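Local coordinates for thermosome subunit (Methanococcoides burtonii, PDB 3AQ1), which probably binds and hydrolyses ATP to help unfolded polypeptides fold, as a group II chaperonin of the TCP-1 family, at residues I92-S97 against D439-D444; A102-I107 against L127-V132; S364-L369 against E396-A401. All coordinates share one frame; numbering follows the deposited sequence.

Contact 1: residues I92-S97 against D439-D444; sequences ITIAIS and DMWEND
Ile-94 reaches out to the indole of Trp-441, placing its CD1 methyl 3.5 Å above the ring plane and offset toward the rim, 3.7 Å from Trp-441 CE3. Ile-94 extends its longer branch to the ring. Trp-441 answers with CG anti to its own backbone N (chi1 175°), which swings the indole out of its loop toward the strand. Further along the same six-membered ring, Ile-96 adds a looser touch, its CD1 4.2 Å from Trp-441 CH2. Here the side chain folds back at chi2, -68°, which brings its end nearer the ring than its CB direction would suggest. The strand 94-95 is an outer member of a three-stranded antiparallel sheet with 357-360 in the middle and 446-448 on the far side; the loop bearing Trp-441 leads into that far strand, so the indole reaches across the sheet, touching Val-360 of the middle strand on the way. The loop is shaped by an Asx motif. Asp-439 OD1 accepts from Glu-442 N at 3.2 Å, nearly straight (166°) but from above the carboxylate plane, and weakly from Trp-441 N. A type I turn from Trp-441 to Asp-444 overlaps it, closed by Asp-444 N donating to Trp-441 O at 3.0 Å.

Contact 2: residues A102-I107 against L127-V132; sequences AALIKI and LTVKAV
Lys-106 NZ lies between Trp-441 O, a probable hydrogen bond, and the carboxylate of Asp-444, a salt bridge modelled too short to be trusted in detail, with the Trp-441 ring adding a cation-pi contact; this side of helix 101-109 faces away from residues 127-132, and the apolar Leu-104 and Ile-105 meet those residues instead. One side chain, Val-129, supplies the whole approach from helix 121-132. Its CG2 settles against the backbone joining the two residues, 3.6 Å from both Leu-104 C and Ile-105 N, and also lies 3.8 Å from Leu-104 CB. Ile-105 crosses Val-129 at about a right angle, CG1 coming 3.7 Å from Val-129 CG2. With Val-129 at chi1 168°, CG1 is anti to the backbone N, and CG2, beside that N, is the branch pressed into the first helix; CG1 stays 4.1 Å from Leu-104 CB. The small valine lets the backbones come close, the CA atoms of Ile-105 and Val-129 being 6.2 Å apart. Helix 332-355 packs against both partners, taking Leu-104 on Ile-353 and Thr-128 on Leu-342 and Ala-345, while strand 165-167 lies against helix 121-132 through Leu-166, in what is probably the intermediate domain of the chaperonin fold.

Contact 3: residues S364-L369 against E396-A401; sequences SSEVEL and EVIPVA
The axes of segments 364-369 and 397-401 come within 8.7 Å and run roughly antiparallel, at 143°, with the Val-367 and Glu-396 CA atoms the nearest pair at 5.9 Å. This is helix-to-helix packing in what is, by family, the equatorial domain, the helical part of a group II chaperonin subunit that probably carries the nucleotide site. Glu-366 lies against Ile-398, crossing it at about a right angle. Its chain bends at chi2 (87°), folding the carboxylate back over the isoleucine, so that Glu-366 CG is 3.7 Å from Ile-398 CB and Glu-366 CD 3.5 Å from Ile-398 CG2. That methyl is the branch anti to the backbone N of Ile-398, and it lies close to both carboxylate oxygens. The contact is apolar on the isoleucine side; the charge of the buried Glu-366 is met by Lys-452 of helix 449-467, in a salt bridge to OE2 that probably favours the ionised form. Ile-398 also touches Thr-49 and Leu-53 of helix 45-65, so the carboxylate and that helix both bear on it. One residue along each segment, Val-367 turns CG2, the methyl beside its backbone N, to the ring of Pro-399, which suits the first turn of its helix because a proline nitrogen carries no hydrogen to donate. Met-414 of helix 410-422 touches the same proline. Val-367 CG2 sits 3.7 Å from Pro-399 CG, while Pro-399 CD is 4.2 Å from Glu-366 CB.

Contacts 2 and 3 are buried helix-helix packings, lying 28 Å apart between centres and not touching; contact 1, partly buried, stands between them, about 15 and 16 Å from their centres. It meets contact 2 through Ile-96 CG2 and Leu-104 CD2, 3.8 Å apart, strand 94-95 being followed in the chain, after a short loop, by helix 101-109. On the other side, Ile-92 CD1 packs 3.7 Å from Glu-368 CG, tying the end of helix 71-92 to helix 364-378. The chemistry differs accordingly: methyl against indole in contact 1, valine against helix backbone in contact 2, and in contact 3 a carboxylate laid on an aliphatic chain.

Contact 1: residues I92-S97 against D439-D444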
ATOM      1  N   ILE A  92       2.346  18.563 -14.379  1.00 78.21           N
ATOM      2  CA  ILE A  92       3.303  17.739 -15.130  1.00 73.92           C
ATOM      3  C   ILE A  92       3.237  16.239 -14.823  1.00 72.09           C
ATOM      4  O   ILE A  92       4.070  15.462 -15.295  1.00 73.53           O
ATOM      5  CB  ILE A  92       4.747  18.201 -14.896  1.00 72.09           C
ATOM      6  CG1 ILE A  92       5.268  17.663 -13.566  1.00 68.47           C
ATOM      7  CG2 ILE A  92       4.817  19.709 -14.906  1.00 80.69           C
ATOM      8  CD1 ILE A  92       6.764  17.750 -13.425  1.00 66.38           C
ATOM      9  N   THR A  93       2.253  15.835 -14.026  1.00 70.80           N
ATOM     10  CA  THR A  93       2.080  14.431 -13.680  1.00 61.59           C
ATOM     11  C   THR A  93       1.360  13.682 -14.778  1.00 61.85           C
ATOM     12  O   THR A  93       0.696  14.284 -15.618  1.00 68.17           O
ATOM     13  CB  THR A  93       1.260  14.270 -12.410  1.00 63.68           C
ATOM     14  OG1 THR A  93       0.176  15.202 -12.438  1.00 74.64           O
ATOM     15  CG2 THR A  93       2.108  14.545 -11.202  1.00 60.89           C
ATOM     16  N   ILE A  94       1.495  12.360 -14.754  1.00 57.27           N
ATOM     17  CA  ILE A  94       0.828  11.478 -15.700  1.00 48.58           C
ATOM     18  C   ILE A  94      -0.374  10.888 -15.001  1.00 54.04           C
ATOM     19  O   ILE A  94      -0.248  10.377 -13.894  1.00 63.69           O
ATOM     20  CB  ILE A  94       1.757  10.335 -16.107  1.00 48.25           C
ATOM     21  CG1 ILE A  94       3.077  10.900 -16.651  1.00 46.19           C
ATOM     22  CG2 ILE A  94       1.065   9.399 -17.085  1.00 45.55           C
ATOM     23  CD1 ILE A  94       3.983   9.872 -17.261  1.00 57.73           C
ATOM     24  N   ALA A  95      -1.538  10.972 -15.636  1.00 60.13           N
ATOM     25  CA  ALA A  95      -2.787  10.518 -15.014  1.00 66.76           C
ATOM     26  C   ALA A  95      -2.994   9.023 -15.157  1.00 70.66           C
ATOM     27  O   ALA A  95      -2.780   8.445 -16.231  1.00 74.10           O
ATOM     28  CB  ALA A  95      -4.000  11.278 -15.570  1.00 48.88           C
ATOM     29  N   ILE A  96      -3.417   8.405 -14.062  1.00 68.20           N
ATOM     30  CA  ILE A  96      -3.640   6.972 -14.037  1.00 69.07           C
ATOM     31  C   ILE A  96      -5.028   6.676 -13.505  1.00 67.84           C
ATOM     32  O   ILE A  96      -5.345   7.001 -12.367  1.00 56.27           O
ATOM     33  CB  ILE A  96      -2.585   6.262 -13.174  1.00 59.08           C
ATOM     34  CG1 ILE A  96      -1.198   6.604 -13.692  1.00 58.23           C
ATOM     35  CG2 ILE A  96      -2.788   4.745 -13.210  1.00 50.33           C
ATOM     36  CD1 ILE A  96      -0.922   6.011 -15.065  1.00 67.76           C
ATOM     37  N   SER A  97      -5.852   6.063 -14.347  1.00 58.17           N
ATOM     38  CA  SER A  97      -7.202   5.670 -13.975  1.00 61.40           C
ATOM     39  C   SER A  97      -7.216   4.201 -13.588  1.00 64.53           C
ATOM     40  O   SER A  97      -6.419   3.416 -14.105  1.00 61.35           O
ATOM     41  CB  SER A  97      -8.149   5.907 -15.152  1.00 65.71           C
ATOM     42  OG  SER A  97      -9.229   4.984 -15.146  1.00 75.59           O
ATOM     43  N   ASP A 439      13.787   8.747 -21.535  1.00 63.93           N
ATOM     44  CA  ASP A 439      12.379   8.856 -21.117  1.00 65.55           C
ATOM     45  C   ASP A 439      12.089   7.930 -19.924  1.00 62.09           C
ATOM     46  O   ASP A 439      11.913   6.723 -20.089  1.00 63.06           O
ATOM     47  CB  ASP A 439      11.438   8.539 -22.289  1.00 73.94           C
ATOM     48  CG  ASP A 439       9.998   8.954 -22.019  1.00 76.01           C
ATOM     49  OD1 ASP A 439       9.472   8.616 -20.941  1.00 74.17           O
ATOM     50  OD2 ASP A 439       9.391   9.621 -22.888  1.00 78.34           O
ATOM     51  N   MET A 440      12.049   8.496 -18.723  1.00 51.26           N
ATOM     52  CA  MET A 440      11.978   7.683 -17.516  1.00 53.12           C
ATOM     53  C   MET A 440      10.685   6.874 -17.403  1.00 62.95           C
ATOM     54  O   MET A 440      10.629   5.884 -16.663  1.00 65.00           O
ATOM     55  CB  MET A 440      12.196   8.544 -16.272  1.00 56.17           C
ATOM     56  CG  MET A 440      13.633   9.040 -16.100  1.00 29.26           C
ATOM     57  SD  MET A 440      14.807   7.829 -15.491  1.00 66.75           S
ATOM     58  CE  MET A 440      15.456   7.158 -17.004  1.00 46.01           C
ATOM     59  N   TRP A 441       9.652   7.297 -18.130  1.00 57.11           N
ATOM     60  CA  TRP A 441       8.438   6.507 -18.239  1.00 57.01           C
ATOM     61  C   TRP A 441       8.689   5.259 -19.101  1.00 64.29           C
ATOM     62  O   TRP A 441       8.456   4.139 -18.661  1.00 70.20           O
ATOM     63  CB  TRP A 441       7.286   7.341 -18.804  1.00 65.01           C
ATOM     64  CG  TRP A 441       6.034   6.528 -19.038  1.00 69.36           C
ATOM     65  CD1 TRP A 441       5.620   5.986 -20.219  1.00 68.52           C
ATOM     66  CD2 TRP A 441       5.059   6.146 -18.059  1.00 62.39           C
ATOM     67  NE1 TRP A 441       4.447   5.301 -20.039  1.00 65.84           N
ATOM     68  CE2 TRP A 441       4.080   5.380 -18.723  1.00 63.97           C
ATOM     69  CE3 TRP A 441       4.918   6.378 -16.688  1.00 53.01           C
ATOM     70  CZ2 TRP A 441       2.973   4.848 -18.063  1.00 66.61           C
ATOM     71  CZ3 TRP A 441       3.830   5.848 -16.034  1.00 51.68           C
ATOM     72  CH2 TRP A 441       2.866   5.090 -16.722  1.00 63.77           C
ATOM     73  N   GLU A 442       9.169   5.450 -20.325  1.00 64.21           N
ATOM     74  CA  GLU A 442       9.554   4.319 -21.159  1.00 70.41           C
ATOM     75  C   GLU A 442      10.469   3.351 -20.410  1.00 74.80           C
ATOM     76  O   GLU A 442      10.542   2.173 -20.756  1.00 76.22           O
ATOM     77  CB  GLU A 442      10.242   4.794 -22.442  1.00 77.93           C
ATOM     78  CG  GLU A 442       9.307   5.439 -23.439  1.00 90.90           C
ATOM     79  CD  GLU A 442       8.145   4.535 -23.786  1.00107.50           C
ATOM     80  OE1 GLU A 442       6.989   4.936 -23.524  1.00114.72           O
ATOM     81  OE2 GLU A 442       8.389   3.418 -24.302  1.00107.74           O
ATOM     82  N   ASN A 443      11.155   3.849 -19.382  1.00 71.48           N
ATOM     83  CA  ASN A 443      12.149   3.057 -18.659  1.00 69.40           C
ATOM     84  C   ASN A 443      11.730   2.614 -17.257  1.00 69.18           C
ATOM     85  O   ASN A 443      12.569   2.245 -16.429  1.00 65.06           O
ATOM     86  CB  ASN A 443      13.490   3.790 -18.607  1.00 76.79           C
ATOM     87  CG  ASN A 443      14.390   3.440 -19.779  1.00 88.54           C
ATOM     88  OD1 ASN A 443      15.017   2.381 -19.793  1.00 97.28           O
ATOM     89  ND2 ASN A 443      14.460   4.331 -20.769  1.00 87.27           N
ATOM     90  N   ASP A 444      10.426   2.660 -17.001  1.00 73.91           N
ATOM     91  CA  ASP A 444       9.835   2.059 -15.806  1.00 60.83           C
ATOM     92  C   ASP A 444      10.449   2.564 -14.497  1.00 60.84           C
ATOM     93  O   ASP A 444      10.683   1.794 -13.559  1.00 65.98           O
ATOM     94  CB  ASP A 444       9.919   0.536 -15.900  1.00 53.43           C
ATOM     95  CG  ASP A 444       9.226  -0.004 -17.144  1.00 70.50           C
ATOM     96  OD1 ASP A 444       8.188   0.577 -17.541  1.00 73.67           O
ATOM     97  OD2 ASP A 444       9.716  -1.004 -17.724  1.00 73.13           O
TER

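Contact 2: residues A102-I107 against L127-V132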
ATOM      1  N   ALA A 102      -3.026  -1.252 -18.963  1.00 59.49           N
ATOM      2  CA  ALA A 102      -1.659  -1.449 -19.414  1.00 64.31           C
ATOM      3  C   ALA A 102      -0.680  -0.649 -18.549  1.00 61.85           C
ATOM      4  O   ALA A 102       0.445  -1.094 -18.283  1.00 52.38           O
ATOM      5  CB  ALA A 102      -1.522  -1.066 -20.878  1.00 64.91           C
ATOM      6  N   ALA A 103      -1.119   0.526 -18.105  1.00 57.74           N
ATOM      7  CA  ALA A 103      -0.267   1.398 -17.309  1.00 54.55           C
ATOM      8  C   ALA A 103      -0.207   0.922 -15.867  1.00 56.88           C
ATOM      9  O   ALA A 103       0.842   1.018 -15.221  1.00 58.04           O
ATOM     10  CB  ALA A 103      -0.749   2.838 -17.377  1.00 49.09           C
ATOM     11  N   LEU A 104      -1.339   0.426 -15.364  1.00 51.33           N
ATOM     12  CA  LEU A 104      -1.378  -0.183 -14.037  1.00 47.60           C
ATOM     13  C   LEU A 104      -0.466  -1.406 -13.975  1.00 50.63           C
ATOM     14  O   LEU A 104       0.247  -1.609 -12.997  1.00 50.90           O
ATOM     15  CB  LEU A 104      -2.799  -0.584 -13.663  1.00 44.21           C
ATOM     16  CG  LEU A 104      -3.768   0.528 -13.293  1.00 43.38           C
ATOM     17  CD1 LEU A 104      -5.195  -0.025 -13.208  1.00 31.44           C
ATOM     18  CD2 LEU A 104      -3.331   1.164 -11.991  1.00 35.85           C
ATOM     19  N   ILE A 105      -0.499  -2.219 -15.025  1.00 49.86           N
ATOM     20  CA  ILE A 105       0.383  -3.366 -15.133  1.00 53.36           C
ATOM     21  C   ILE A 105       1.849  -2.961 -15.247  1.00 54.98           C
ATOM     22  O   ILE A 105       2.735  -3.655 -14.741  1.00 51.74           O
ATOM     23  CB  ILE A 105       0.011  -4.226 -16.326  1.00 48.20           C
ATOM     24  CG1 ILE A 105      -1.175  -5.105 -15.949  1.00 40.82           C
ATOM     25  CG2 ILE A 105       1.201  -5.068 -16.756  1.00 42.10           C
ATOM     26  CD1 ILE A 105      -1.323  -6.326 -16.793  1.00 35.49           C
ATOM     27  N   LYS A 106       2.094  -1.839 -15.914  1.00 57.88           N
ATOM     28  CA  LYS A 106       3.438  -1.267 -15.989  1.00 56.12           C
ATOM     29  C   LYS A 106       3.883  -0.764 -14.615  1.00 56.73           C
ATOM     30  O   LYS A 106       5.020  -1.001 -14.198  1.00 65.59           O
ATOM     31  CB  LYS A 106       3.485  -0.123 -17.002  1.00 54.01           C
ATOM     32  CG  LYS A 106       4.871   0.205 -17.536  1.00 63.54           C
ATOM     33  CD  LYS A 106       4.910   1.641 -18.053  1.00 73.80           C
ATOM     34  CE  LYS A 106       5.526   1.754 -19.435  1.00 82.55           C
ATOM     35  NZ  LYS A 106       6.978   1.440 -19.440  1.00 85.47           N
ATOM     36  N   ILE A 107       2.987  -0.066 -13.921  1.00 47.32           N
ATOM     37  CA  ILE A 107       3.261   0.424 -12.573  1.00 44.50           C
ATOM     38  C   ILE A 107       3.596  -0.729 -11.618  1.00 45.42           C
ATOM     39  O   ILE A 107       4.663  -0.740 -11.006  1.00 40.41           O
ATOM     40  CB  ILE A 107       2.099   1.302 -12.048  1.00 45.09           C
ATOM     41  CG1 ILE A 107       2.154   2.669 -12.719  1.00 56.55           C
ATOM     42  CG2 ILE A 107       2.145   1.477 -10.528  1.00 37.72           C
ATOM     43  CD1 ILE A 107       1.028   3.580 -12.332  1.00 62.09           C
ATOM     44  N   LEU A 127      -1.857 -10.248 -11.915  1.00 42.63           N
ATOM     45  CA  LEU A 127      -2.531 -10.678 -10.711  1.00 44.69           C
ATOM     46  C   LEU A 127      -2.706  -9.485  -9.775  1.00 42.34           C
ATOM     47  O   LEU A 127      -3.791  -9.279  -9.235  1.00 39.03           O
ATOM     48  CB  LEU A 127      -1.738 -11.808 -10.044  1.00 34.16           C
ATOM     49  CG  LEU A 127      -2.320 -12.439  -8.795  1.00 36.26           C
ATOM     50  CD1 LEU A 127      -3.771 -12.761  -9.052  1.00 34.65           C
ATOM     51  CD2 LEU A 127      -1.536 -13.684  -8.439  1.00 40.50           C
ATOM     52  N   THR A 128      -1.644  -8.699  -9.596  1.00 33.03           N
ATOM     53  CA  THR A 128      -1.726  -7.486  -8.790  1.00 38.07           C
ATOM     54  C   THR A 128      -2.865  -6.564  -9.225  1.00 45.87           C
ATOM     55  O   THR A 128      -3.645  -6.089  -8.401  1.00 48.00           O
ATOM     56  CB  THR A 128      -0.457  -6.655  -8.885  1.00 34.57           C
ATOM     57  OG1 THR A 128       0.653  -7.412  -8.403  1.00 45.67           O
ATOM     58  CG2 THR A 128      -0.617  -5.421  -8.040  1.00 30.16           C
ATOM     59  N   VAL A 129      -2.941  -6.306 -10.526  1.00 43.44           N
ATOM     60  CA  VAL A 129      -3.885  -5.343 -11.073  1.00 39.31           C
ATOM     61  C   VAL A 129      -5.340  -5.827 -10.940  1.00 46.54           C
ATOM     62  O   VAL A 129      -6.249  -5.053 -10.634  1.00 46.71           O
ATOM     63  CB  VAL A 129      -3.505  -4.977 -12.536  1.00 39.02           C
ATOM     64  CG1 VAL A 129      -4.615  -4.213 -13.236  1.00 40.82           C
ATOM     65  CG2 VAL A 129      -2.228  -4.158 -12.555  1.00 44.78           C
ATOM     66  N   LYS A 130      -5.541  -7.121 -11.138  1.00 44.05           N
ATOM     67  CA  LYS A 130      -6.858  -7.725 -11.040  1.00 39.97           C
ATOM     68  C   LYS A 130      -7.381  -7.747  -9.596  1.00 49.33           C
ATOM     69  O   LYS A 130      -8.581  -7.638  -9.363  1.00 57.93           O
ATOM     70  CB  LYS A 130      -6.789  -9.130 -11.612  1.00 30.54           C
ATOM     71  CG  LYS A 130      -8.052  -9.929 -11.512  1.00 47.29           C
ATOM     72  CD  LYS A 130      -7.897 -11.222 -12.292  1.00 59.40           C
ATOM     73  CE  LYS A 130      -9.109 -12.127 -12.154  1.00 67.80           C
ATOM     74  NZ  LYS A 130      -8.856 -13.447 -12.814  1.00 74.06           N
ATOM     75  N   ALA A 131      -6.471  -7.895  -8.638  1.00 47.31           N
ATOM     76  CA  ALA A 131      -6.808  -7.890  -7.222  1.00 41.20           C
ATOM     77  C   ALA A 131      -7.133  -6.471  -6.775  1.00 56.18           C
ATOM     78  O   ALA A 131      -8.195  -6.218  -6.200  1.00 59.11           O
ATOM     79  CB  ALA A 131      -5.648  -8.445  -6.405  1.00 25.96           C
ATOM     80  N   VAL A 132      -6.216  -5.546  -7.048  1.00 50.87           N
ATOM     81  CA  VAL A 132      -6.408  -4.154  -6.681  1.00 44.21           C
ATOM     82  C   VAL A 132      -7.671  -3.600  -7.307  1.00 47.67           C
ATOM     83  O   VAL A 132      -8.524  -3.077  -6.605  1.00 51.42           O
ATOM     84  CB  VAL A 132      -5.210  -3.283  -7.076  1.00 45.83           C
ATOM     85  CG1 VAL A 132      -5.609  -1.822  -7.123  1.00 48.10           C
ATOM     86  CG2 VAL A 132      -4.092  -3.477  -6.078  1.00 44.31           C
TER

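Contact 3: residues S364-L369 against E396-A401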
ATOM      1  N   SER A 364      13.907  13.749 -13.156  1.00 38.78           N
ATOM      2  CA  SER A 364      13.056  14.415 -14.138  1.00 50.48           C
ATOM      3  C   SER A 364      12.170  15.502 -13.515  1.00 52.37           C
ATOM      4  O   SER A 364      12.097  16.603 -14.046  1.00 51.45           O
ATOM      5  CB  SER A 364      12.207  13.407 -14.926  1.00 54.62           C
ATOM      6  OG  SER A 364      11.211  12.816 -14.108  1.00 63.44           O
ATOM      7  N   SER A 365      11.513  15.210 -12.391  1.00 53.59           N
ATOM      8  CA  SER A 365      10.549  16.155 -11.814  1.00 47.93           C
ATOM      9  C   SER A 365      11.211  17.303 -11.048  1.00 54.75           C
ATOM     10  O   SER A 365      10.670  18.404 -10.957  1.00 58.21           O
ATOM     11  CB  SER A 365       9.519  15.439 -10.935  1.00 48.04           C
ATOM     12  OG  SER A 365      10.067  15.064  -9.688  1.00 53.83           O
ATOM     13  N   GLU A 366      12.392  17.058 -10.502  1.00 53.15           N
ATOM     14  CA  GLU A 366      13.101  18.124  -9.828  1.00 46.93           C
ATOM     15  C   GLU A 366      13.569  19.165 -10.845  1.00 57.38           C
ATOM     16  O   GLU A 366      13.451  20.376 -10.626  1.00 58.52           O
ATOM     17  CB  GLU A 366      14.263  17.557  -9.027  1.00 34.74           C
ATOM     18  CG  GLU A 366      13.830  16.906  -7.712  1.00 42.81           C
ATOM     19  CD  GLU A 366      13.433  15.441  -7.849  1.00 52.55           C
ATOM     20  OE1 GLU A 366      13.505  14.882  -8.966  1.00 46.54           O
ATOM     21  OE2 GLU A 366      13.053  14.844  -6.823  1.00 62.10           O
ATOM     22  N   VAL A 367      14.088  18.677 -11.966  1.00 52.86           N
ATOM     23  CA  VAL A 367      14.545  19.526 -13.059  1.00 45.81           C
ATOM     24  C   VAL A 367      13.398  20.356 -13.653  1.00 56.33           C
ATOM     25  O   VAL A 367      13.532  21.570 -13.822  1.00 60.44           O
ATOM     26  CB  VAL A 367      15.181  18.659 -14.138  1.00 41.17           C
ATOM     27  CG1 VAL A 367      15.487  19.456 -15.401  1.00 35.47           C
ATOM     28  CG2 VAL A 367      16.417  17.998 -13.576  1.00 44.46           C
ATOM     29  N   GLU A 368      12.276  19.702 -13.959  1.00 54.01           N
ATOM     30  CA  GLU A 368      11.062  20.401 -14.390  1.00 54.58           C
ATOM     31  C   GLU A 368      10.598  21.428 -13.348  1.00 56.96           C
ATOM     32  O   GLU A 368      10.382  22.591 -13.671  1.00 59.61           O
ATOM     33  CB  GLU A 368       9.923  19.414 -14.700  1.00 44.35           C
ATOM     34  CG  GLU A 368       8.834  19.994 -15.590  1.00 49.56           C
ATOM     35  CD  GLU A 368       9.372  20.421 -16.954  1.00 62.18           C
ATOM     36  OE1 GLU A 368      10.303  19.757 -17.457  1.00 57.54           O
ATOM     37  OE2 GLU A 368       8.870  21.416 -17.525  1.00 64.80           O
ATOM     38  N   LEU A 369      10.444  20.999 -12.102  1.00 54.50           N
ATOM     39  CA  LEU A 369      10.087  21.927 -11.035  1.00 48.98           C
ATOM     40  C   LEU A 369      11.055  23.083 -10.986  1.00 47.07           C
ATOM     41  O   LEU A 369      10.639  24.235 -11.009  1.00 57.44           O
ATOM     42  CB  LEU A 369      10.056  21.225  -9.685  1.00 51.26           C
ATOM     43  CG  LEU A 369       8.819  20.353  -9.522  1.00 49.68           C
ATOM     44  CD1 LEU A 369       8.864  19.632  -8.205  1.00 52.56           C
ATOM     45  CD2 LEU A 369       7.608  21.235  -9.603  1.00 50.99           C
ATOM     46  N   GLU A 396      17.646  20.980  -7.871  1.00 55.80           N
ATOM     47  CA  GLU A 396      18.569  20.275  -8.749  1.00 49.73           C
ATOM     48  C   GLU A 396      19.644  19.520  -7.997  1.00 51.97           C
ATOM     49  O   GLU A 396      20.504  18.900  -8.603  1.00 53.52           O
ATOM     50  CB  GLU A 396      19.208  21.220  -9.751  1.00 42.86           C
ATOM     51  CG  GLU A 396      18.233  21.731 -10.791  1.00 47.94           C
ATOM     52  CD  GLU A 396      18.895  22.612 -11.845  1.00 55.21           C
ATOM     53  OE1 GLU A 396      19.819  23.409 -11.503  1.00 47.52           O
ATOM     54  OE2 GLU A 396      18.464  22.503 -13.015  1.00 53.90           O
ATOM     55  N   VAL A 397      19.584  19.553  -6.677  1.00 54.33           N
ATOM     56  CA  VAL A 397      20.544  18.810  -5.884  1.00 54.97           C
ATOM     57  C   VAL A 397      20.226  17.318  -5.972  1.00 55.10           C
ATOM     58  O   VAL A 397      21.109  16.477  -5.833  1.00 64.85           O
ATOM     59  CB  VAL A 397      20.551  19.274  -4.422  1.00 56.41           C
ATOM     60  CG1 VAL A 397      19.304  18.757  -3.670  1.00 50.64           C
ATOM     61  CG2 VAL A 397      21.814  18.799  -3.751  1.00 56.41           C
ATOM     62  N   ILE A 398      18.963  16.999  -6.227  1.00 45.10           N
ATOM     63  CA  ILE A 398      18.524  15.608  -6.346  1.00 45.08           C
ATOM     64  C   ILE A 398      19.137  14.920  -7.563  1.00 41.59           C
ATOM     65  O   ILE A 398      19.769  13.880  -7.424  1.00 54.50           O
ATOM     66  CB  ILE A 398      16.957  15.474  -6.349  1.00 46.91           C
ATOM     67  CG1 ILE A 398      16.399  15.492  -4.927  1.00 44.59           C
ATOM     68  CG2 ILE A 398      16.530  14.177  -6.963  1.00 36.98           C
ATOM     69  CD1 ILE A 398      16.702  16.739  -4.156  1.00 48.66           C
ATOM     70  N   PRO A 399      18.965  15.496  -8.764  1.00 40.61           N
ATOM     71  CA  PRO A 399      19.594  14.899  -9.950  1.00 41.64           C
ATOM     72  C   PRO A 399      21.113  14.907  -9.832  1.00 51.31           C
ATOM     73  O   PRO A 399      21.755  13.972 -10.302  1.00 53.51           O
ATOM     74  CB  PRO A 399      19.201  15.844 -11.087  1.00 39.49           C
ATOM     75  CG  PRO A 399      18.186  16.747 -10.530  1.00 49.59           C
ATOM     76  CD  PRO A 399      18.369  16.803  -9.063  1.00 44.54           C
ATOM     77  N   VAL A 400      21.679  15.956  -9.234  1.00 46.13           N
ATOM     78  CA  VAL A 400      23.122  16.052  -9.098  1.00 45.58           C
ATOM     79  C   VAL A 400      23.646  14.954  -8.185  1.00 53.19           C
ATOM     80  O   VAL A 400      24.691  14.358  -8.458  1.00 53.38           O
ATOM     81  CB  VAL A 400      23.582  17.435  -8.587  1.00 50.25           C
ATOM     82  CG1 VAL A 400      25.006  17.353  -8.058  1.00 45.50           C
ATOM     83  CG2 VAL A 400      23.485  18.479  -9.696  1.00 40.68           C
ATOM     84  N   ALA A 401      22.919  14.669  -7.109  1.00 46.81           N
ATOM     85  CA  ALA A 401      23.290  13.536  -6.256  1.00 44.11           C
ATOM     86  C   ALA A 401      23.172  12.199  -6.991  1.00 56.48           C
ATOM     87  O   ALA A 401      24.039  11.339  -6.844  1.00 68.73           O
ATOM     88  CB  ALA A 401      22.497  13.524  -4.972  1.00 22.06           C
TER